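Local coordinates for MSHA biogenesis protein MshE (Vibrio cholerae, PDB 5HTL) that binds the second messenger cyclic di-GMP with high affinity and probably takes part in biogenesis of the MSHA pilus, at residues 65-70 with 130-135; 89-94 with 105-110. One frame throughout, in Å; residues are numbered along the deposited sequence.

Interaction 1. Residues 65-70 with 130-135. With C2E (9,9'-[(2R,3R,3aS,5S,7aR,9R,10R,10aS,12S,14aR)-3,5,10,12-tetrahydroxy-5,12-dioxidooctahydro-2H,7H-difuro[3,2-d:3',2'-j][1,3,7,9,2,8]tetraoxadiphosphacyclododecine-2,9-diyl]bis(2-amino-1,9-dihydro-6H-purin-6-one)), chain D.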
# COMPACT_ATOMS: atom_id res chain seq x y z
N PRO A 65 5.48 -2.35 2.91
CA PRO A 65 6.66 -2.93 3.54
C PRO A 65 7.96 -2.64 2.81
O PRO A 65 7.98 -2.47 1.58
CB PRO A 65 6.38 -4.43 3.48
CG PRO A 65 5.51 -4.61 2.32
CD PRO A 65 4.70 -3.35 2.15
N VAL A 66 9.05 -2.61 3.57
CA VAL A 66 10.39 -2.67 3.03
C VAL A 66 10.74 -4.13 2.79
O VAL A 66 10.48 -4.98 3.66
CB VAL A 66 11.42 -2.10 4.03
CG1 VAL A 66 12.82 -2.18 3.47
CG2 VAL A 66 11.07 -0.67 4.40
N ILE A 67 11.30 -4.46 1.63
CA ILE A 67 11.80 -5.81 1.43
C ILE A 67 13.31 -5.83 1.29
O ILE A 67 13.92 -4.83 0.89
CB ILE A 67 11.16 -6.51 0.19
CG1 ILE A 67 11.46 -5.76 -1.11
CG2 ILE A 67 9.66 -6.69 0.42
CD1 ILE A 67 11.23 -6.60 -2.35
N ASP A 68 13.89 -6.96 1.65
CA ASP A 68 15.29 -7.22 1.34
C ASP A 68 15.32 -7.96 0.01
O ASP A 68 15.21 -9.19 -0.03
CB ASP A 68 15.93 -8.07 2.43
CG ASP A 68 17.39 -8.36 2.17
OD1 ASP A 68 17.91 -7.98 1.10
OD2 ASP A 68 18.02 -8.99 3.05
N LEU A 69 15.47 -7.21 -1.07
CA LEU A 69 15.38 -7.78 -2.40
C LEU A 69 16.55 -8.73 -2.72
O LEU A 69 16.45 -9.56 -3.62
CB LEU A 69 15.26 -6.64 -3.41
CG LEU A 69 14.98 -7.00 -4.86
CD1 LEU A 69 13.77 -7.92 -5.00
CD2 LEU A 69 14.79 -5.71 -5.65
N SER A 70 17.63 -8.64 -1.95
CA SER A 70 18.77 -9.54 -2.14
C SER A 70 18.44 -10.96 -1.69
O SER A 70 19.14 -11.92 -2.04
CB SER A 70 19.99 -9.03 -1.37
OG SER A 70 19.89 -9.33 0.02
N VAL A 130 5.89 -2.43 -2.95
CA VAL A 130 6.82 -2.57 -1.83
C VAL A 130 8.04 -1.72 -2.15
O VAL A 130 8.29 -1.39 -3.31
CB VAL A 130 7.20 -4.04 -1.56
CG1 VAL A 130 5.95 -4.91 -1.34
CG2 VAL A 130 8.03 -4.61 -2.70
N ILE A 131 8.78 -1.33 -1.13
CA ILE A 131 9.97 -0.51 -1.33
C ILE A 131 11.25 -1.34 -1.11
O ILE A 131 11.30 -2.22 -0.23
CB ILE A 131 9.92 0.77 -0.44
CG1 ILE A 131 11.02 1.76 -0.84
CG2 ILE A 131 10.01 0.43 1.04
CD1 ILE A 131 10.88 3.12 -0.16
N ALA A 132 12.26 -1.08 -1.92
CA ALA A 132 13.57 -1.69 -1.73
C ALA A 132 14.64 -0.64 -1.98
O ALA A 132 14.39 0.34 -2.68
CB ALA A 132 13.74 -2.87 -2.69
N PRO A 133 15.83 -0.81 -1.39
CA PRO A 133 16.92 0.11 -1.72
C PRO A 133 17.27 0.10 -3.20
O PRO A 133 17.22 -0.95 -3.86
CB PRO A 133 18.10 -0.43 -0.90
CG PRO A 133 17.45 -1.18 0.22
CD PRO A 133 16.21 -1.78 -0.35
N GLU A 134 17.62 1.27 -3.73
CA GLU A 134 17.93 1.39 -5.15
C GLU A 134 19.05 0.46 -5.58
O GLU A 134 18.98 -0.14 -6.65
CB GLU A 134 18.24 2.85 -5.50
CG GLU A 134 18.27 3.14 -6.98
CD GLU A 134 18.36 4.63 -7.24
OE1 GLU A 134 17.34 5.33 -7.05
OE2 GLU A 134 19.45 5.10 -7.63
N LYS A 135 20.07 0.31 -4.74
CA LYS A 135 21.19 -0.57 -5.06
C LYS A 135 20.69 -1.99 -5.27
O LYS A 135 21.11 -2.68 -6.21
CB LYS A 135 22.25 -0.55 -3.96
CG LYS A 135 23.52 -1.34 -4.31
CD LYS A 135 24.51 -1.37 -3.14
CE LYS A 135 25.85 -1.97 -3.56
NZ LYS A 135 26.81 -2.06 -2.41
P1 C2E D . 1.62 -4.07 5.03
O2P C2E D . 1.80 -5.39 5.76
O1P C2E D . 1.68 -4.11 3.52
O5' C2E D . 0.19 -3.53 5.42
C5' C2E D . -0.30 -2.27 5.01
C4' C2E D . -1.50 -1.84 5.73
O4' C2E D . -2.60 -2.64 5.42
C3' C2E D . -1.35 -1.94 7.23
O3' C2E D . -0.94 -0.69 7.75
C2' C2E D . -2.60 -2.38 7.68
O2' C2E D . -3.46 -1.27 8.00
C1' C2E D . -3.19 -3.20 6.58
N9 C2E D . -2.79 -4.58 6.64
C8 C2E D . -1.76 -5.29 7.14
N7 C2E D . -1.96 -6.56 6.76
C5 C2E D . -3.09 -6.65 6.00
C6 C2E D . -3.70 -7.73 5.36
O6 C2E D . -3.20 -9.00 5.38
N1 C2E D . -4.83 -7.50 4.67
C2 C2E D . -5.33 -6.26 4.59
N2 C2E D . -6.53 -6.09 3.85
N3 C2E D . -4.78 -5.18 5.18
C4 C2E D . -3.65 -5.34 5.90
P11 C2E D . 0.01 -0.59 9.03
O21 C2E D . 0.07 0.85 9.51
O11 C2E D . -0.53 -1.53 10.04
O5A C2E D . 1.43 -1.14 8.65
C5A C2E D . 2.23 -0.60 7.61
C4A C2E D . 3.33 -1.44 7.22
O4A C2E D . 4.24 -1.56 8.35
C3A C2E D . 2.92 -2.83 6.90
O3A C2E D . 2.71 -3.02 5.52
C2A C2E D . 4.00 -3.67 7.44
O2A C2E D . 5.02 -3.83 6.53
C1A C2E D . 4.49 -2.92 8.63
N91 C2E D . 3.91 -3.22 9.94
C81 C2E D . 2.63 -3.47 10.25
N71 C2E D . 2.53 -3.66 11.57
C51 C2E D . 3.77 -3.52 12.12
C61 C2E D . 4.30 -3.59 13.41
O61 C2E D . 3.51 -3.86 14.51
N11 C2E D . 5.61 -3.39 13.58
C21 C2E D . 6.41 -3.11 12.54
N21 C2E D . 7.78 -2.91 12.79
N31 C2E D . 5.95 -3.03 11.29
C41 C2E D . 4.64 -3.23 11.07

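Interaction 2. Residues 89-94 with 105-110. With C2E (9,9'-[(2R,3R,3aS,5S,7aR,9R,10R,10aS,12S,14aR)-3,5,10,12-tetrahydroxy-5,12-dioxidooctahydro-2H,7H-difuro[3,2-d:3',2'-j][1,3,7,9,2,8]tetraoxadiphosphacyclododecine-2,9-diyl]bis(2-amino-1,9-dihydro-6H-purin-6-one)), chain C.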
# COMPACT_ATOMS: atom_id res chain seq x y z
N ARG A 89 14.21 2.41 -16.27
CA ARG A 89 13.80 3.83 -16.28
C ARG A 89 13.00 4.19 -15.04
O ARG A 89 13.21 5.25 -14.43
CB ARG A 89 12.96 4.16 -17.52
CG ARG A 89 12.48 5.63 -17.55
CD ARG A 89 11.03 5.74 -17.08
NE ARG A 89 10.54 7.09 -16.79
CZ ARG A 89 10.55 7.66 -15.59
NH1 ARG A 89 11.04 7.01 -14.54
NH2 ARG A 89 10.06 8.88 -15.43
N LEU A 90 12.08 3.30 -14.66
CA LEU A 90 11.11 3.55 -13.61
C LEU A 90 11.60 3.10 -12.24
O LEU A 90 10.93 3.34 -11.23
CB LEU A 90 9.80 2.83 -13.95
CG LEU A 90 9.12 3.32 -15.22
CD1 LEU A 90 7.97 2.40 -15.62
CD2 LEU A 90 8.61 4.73 -14.99
N ARG A 91 12.76 2.45 -12.21
CA ARG A 91 13.29 1.82 -10.99
C ARG A 91 12.22 0.96 -10.32
O ARG A 91 11.90 1.13 -9.13
CB ARG A 91 13.92 2.86 -10.05
CG ARG A 91 15.08 3.62 -10.71
CD ARG A 91 15.61 4.73 -9.80
NE ARG A 91 14.61 5.77 -9.62
CZ ARG A 91 14.68 6.73 -8.71
NH1 ARG A 91 15.73 6.80 -7.90
NH2 ARG A 91 13.71 7.63 -8.61
N ALA A 92 11.69 0.02 -11.09
CA ALA A 92 10.58 -0.84 -10.67
C ALA A 92 10.85 -2.25 -11.16
O ALA A 92 11.29 -2.43 -12.29
CB ALA A 92 9.28 -0.33 -11.26
N LEU A 93 10.59 -3.23 -10.32
CA LEU A 93 10.78 -4.64 -10.66
C LEU A 93 9.54 -5.43 -10.30
O LEU A 93 9.10 -5.41 -9.15
CB LEU A 93 11.98 -5.21 -9.90
CG LEU A 93 12.36 -6.68 -10.16
CD1 LEU A 93 12.94 -6.79 -11.55
CD2 LEU A 93 13.37 -7.19 -9.14
N VAL A 94 8.98 -6.15 -11.27
CA VAL A 94 7.87 -7.05 -11.00
C VAL A 94 8.40 -8.32 -10.36
O VAL A 94 9.19 -9.05 -10.97
CB VAL A 94 7.14 -7.43 -12.30
CG1 VAL A 94 5.93 -8.30 -11.98
CG2 VAL A 94 6.72 -6.19 -13.06
N ALA A 105 8.29 -4.08 -6.73
CA ALA A 105 9.26 -3.40 -5.87
C ALA A 105 9.73 -2.12 -6.55
O ALA A 105 10.10 -2.15 -7.72
CB ALA A 105 10.44 -4.31 -5.57
N MSE A 106 9.68 -1.00 -5.85
CA MSE A 106 10.18 0.26 -6.40
C MSE A 106 11.13 0.92 -5.44
O MSE A 106 10.99 0.77 -4.23
CB MSE A 106 9.03 1.23 -6.65
CG MSE A 106 8.07 0.78 -7.71
SE MSE A 106 6.74 2.15 -7.98
CE MSE A 106 7.83 3.49 -8.85
N SER A 107 12.08 1.68 -5.97
CA SER A 107 12.98 2.45 -5.13
C SER A 107 12.25 3.69 -4.62
O SER A 107 12.53 4.18 -3.53
CB SER A 107 14.21 2.87 -5.92
OG SER A 107 13.90 3.97 -6.74
N ASP A 108 11.31 4.19 -5.41
CA ASP A 108 10.54 5.36 -5.01
C ASP A 108 9.05 5.20 -5.30
O ASP A 108 8.56 5.69 -6.31
CB ASP A 108 11.10 6.63 -5.66
CG ASP A 108 10.44 7.89 -5.15
OD1 ASP A 108 9.63 7.79 -4.21
OD2 ASP A 108 10.75 8.97 -5.69
N PRO A 109 8.31 4.53 -4.41
CA PRO A 109 6.87 4.37 -4.64
C PRO A 109 6.10 5.69 -4.49
O PRO A 109 4.94 5.75 -4.88
CB PRO A 109 6.45 3.35 -3.57
CG PRO A 109 7.56 3.35 -2.58
CD PRO A 109 8.81 3.69 -3.31
N ALA A 110 6.75 6.73 -3.96
CA ALA A 110 6.16 8.07 -3.89
C ALA A 110 6.28 8.84 -5.21
O ALA A 110 5.75 9.95 -5.34
CB ALA A 110 6.80 8.86 -2.76
P1 C2E C . 4.55 14.66 1.76
O2P C2E C . 5.30 14.06 2.93
O1P C2E C . 3.05 14.59 1.93
O5' C2E C . 5.03 16.16 1.60
C5' C2E C . 4.69 17.02 0.54
C4' C2E C . 5.46 18.25 0.50
O4' C2E C . 5.25 19.02 1.64
C3' C2E C . 6.94 17.99 0.45
O3' C2E C . 7.39 17.97 -0.88
C2' C2E C . 7.50 18.99 1.25
O2' C2E C . 7.90 20.11 0.43
C1' C2E C . 6.46 19.40 2.23
N9 C2E C . 6.59 18.68 3.46
C8 C2E C . 6.83 17.44 3.86
N7 C2E C . 6.77 17.45 5.20
C5 C2E C . 6.50 18.72 5.62
C6 C2E C . 6.33 19.26 6.90
O6 C2E C . 6.45 18.49 7.99
N1 C2E C . 6.06 20.57 7.03
C2 C2E C . 5.94 21.33 5.94
N2 C2E C . 5.65 22.72 6.14
N3 C2E C . 6.08 20.86 4.68
C4 C2E C . 6.37 19.55 4.48
P11 C2E C . 8.53 16.96 -1.35
O21 C2E C . 8.96 17.29 -2.77
O11 C2E C . 9.71 17.15 -0.44
O5A C2E C . 8.08 15.47 -1.18
C5A C2E C . 6.99 14.93 -1.90
C4A C2E C . 6.47 13.68 -1.41
O4A C2E C . 7.46 12.61 -1.62
C3A C2E C . 6.24 13.68 0.06
O3A C2E C . 4.89 13.89 0.42
C2A C2E C . 6.71 12.36 0.54
O2A C2E C . 5.74 11.39 0.53
C1A C2E C . 7.77 11.95 -0.41
N91 C2E C . 9.15 12.31 -0.11
C81 C2E C . 9.62 13.35 0.60
N71 C2E C . 10.96 13.33 0.60
C51 C2E C . 11.36 12.27 -0.13
C61 C2E C . 12.60 11.72 -0.51
O61 C2E C . 13.80 12.29 -0.12
N11 C2E C . 12.63 10.62 -1.26
C21 C2E C . 11.50 10.04 -1.66
N21 C2E C . 11.64 8.88 -2.45
N31 C2E C . 10.29 10.52 -1.34
C41 C2E C . 10.21 11.63 -0.58
O HOH W 1 10.98 3.86 -8.16

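Interaction 1. Residues 65-70 with 130-135
Ile67 turns CG1 between its backbone N and carbonyl carbon (chi1 61°). Val130 sets CG1 anti to its carbonyl carbon (chi1 -56°), which puts CG2 between N and C. The two side chains then cross at about a right angle. Ile67 CD1 lies 3.8 Å from Val130 CG2. The other Val130 branch, CG1, reaches the ring of Pro65, 3.7 Å from its CG. Ala132 adds its CB 4.0 Å from Ile67 CG1, and Leu69 CB meets the same methyl at 4.1 Å. Val66 and Ile131 make a separate apolar pair, CG2 to CG2 at 3.7 Å. Leu55 of helix 51-62 packs on both.

Two straight backbone bonds fix the register. Ile131 N donates to Pro65 O at 3.0 Å. Ile67 N donates to Ile131 O at 2.9 Å. Ile131 thus grips the residues before and after Val66.

Gly36 of the second subunit packs on Ile67 and Val130. Pro65 belongs to a cyclic di-GMP pocket, its CB 3.4 Å from ligand atom O2A. The arrangement is a single beta bridge, bonded in the parallel pattern. It ties the loop after helix 51-62 to the edge strand 126-131 of the MshEN sheet.

Interaction 2. Residues 89-94 with 105-110
Arg91 runs its side chain past the hydroxyl of Ser107. It starts with CB, 3.5 Å from Ser107 OG. CG is more distant from that oxygen, and CD returns to 3.6 Å. The chain bends at chi3 (-66°), which sets where NE lies. OG then sits over one face of the guanidinium, 3.3 Å above the plane and offset toward the rim. NE is close to OG but at a poor angle, so this is not a hydrogen bond. At the tip, NH1 is paired with Glu134 OE1, at a modelled distance that is doubtfully short. NH2 passes Asp108 CB at 4.1 Å.

The backbone of Arg91 has positive phi and ends helix 84-90 in a Schellman motif. Its O accepts Ser107 N at 3.2 Å and a hydrogen from water 1, which in turn accepts Asp108 N at 2.8 Å. Further along, Leu93 and Ala105 form a hydrogen-bonded antiparallel pair. Ala92 CB packs on CG of selenomethionine Met106.

Asp108 OD1 accepts N21 of a cyclic di-GMP guanine at 2.9 Å. Asp108 OD2 and Arg91 NH2 are 4.4 Å apart, beyond a salt bridge. The arginine charge may still favour the ionised carboxylate, which suits an acceptor for the guanine amino group.

Overall arrangement
Both interactions reach one three-stranded sheet, and their centres are about 10 Å apart. Strand 101-106 is the middle strand. It pairs with 92-98 in interaction 2 and with 126-131, which carries part of interaction 1. Met106 N probably donates to Val130 O at 2.9 Å. Val130 CG2 also packs on Ala105 CA at 3.6 Å. The Glu134-Arg91 pair joins the two contacts as well. Each contact reaches a different cyclic di-GMP. Pro65 touches one also bound by the second subunit, whereas Asp108 holds one bound by its own subunit. Both ligand-contacting loops are thus held against the same sheet.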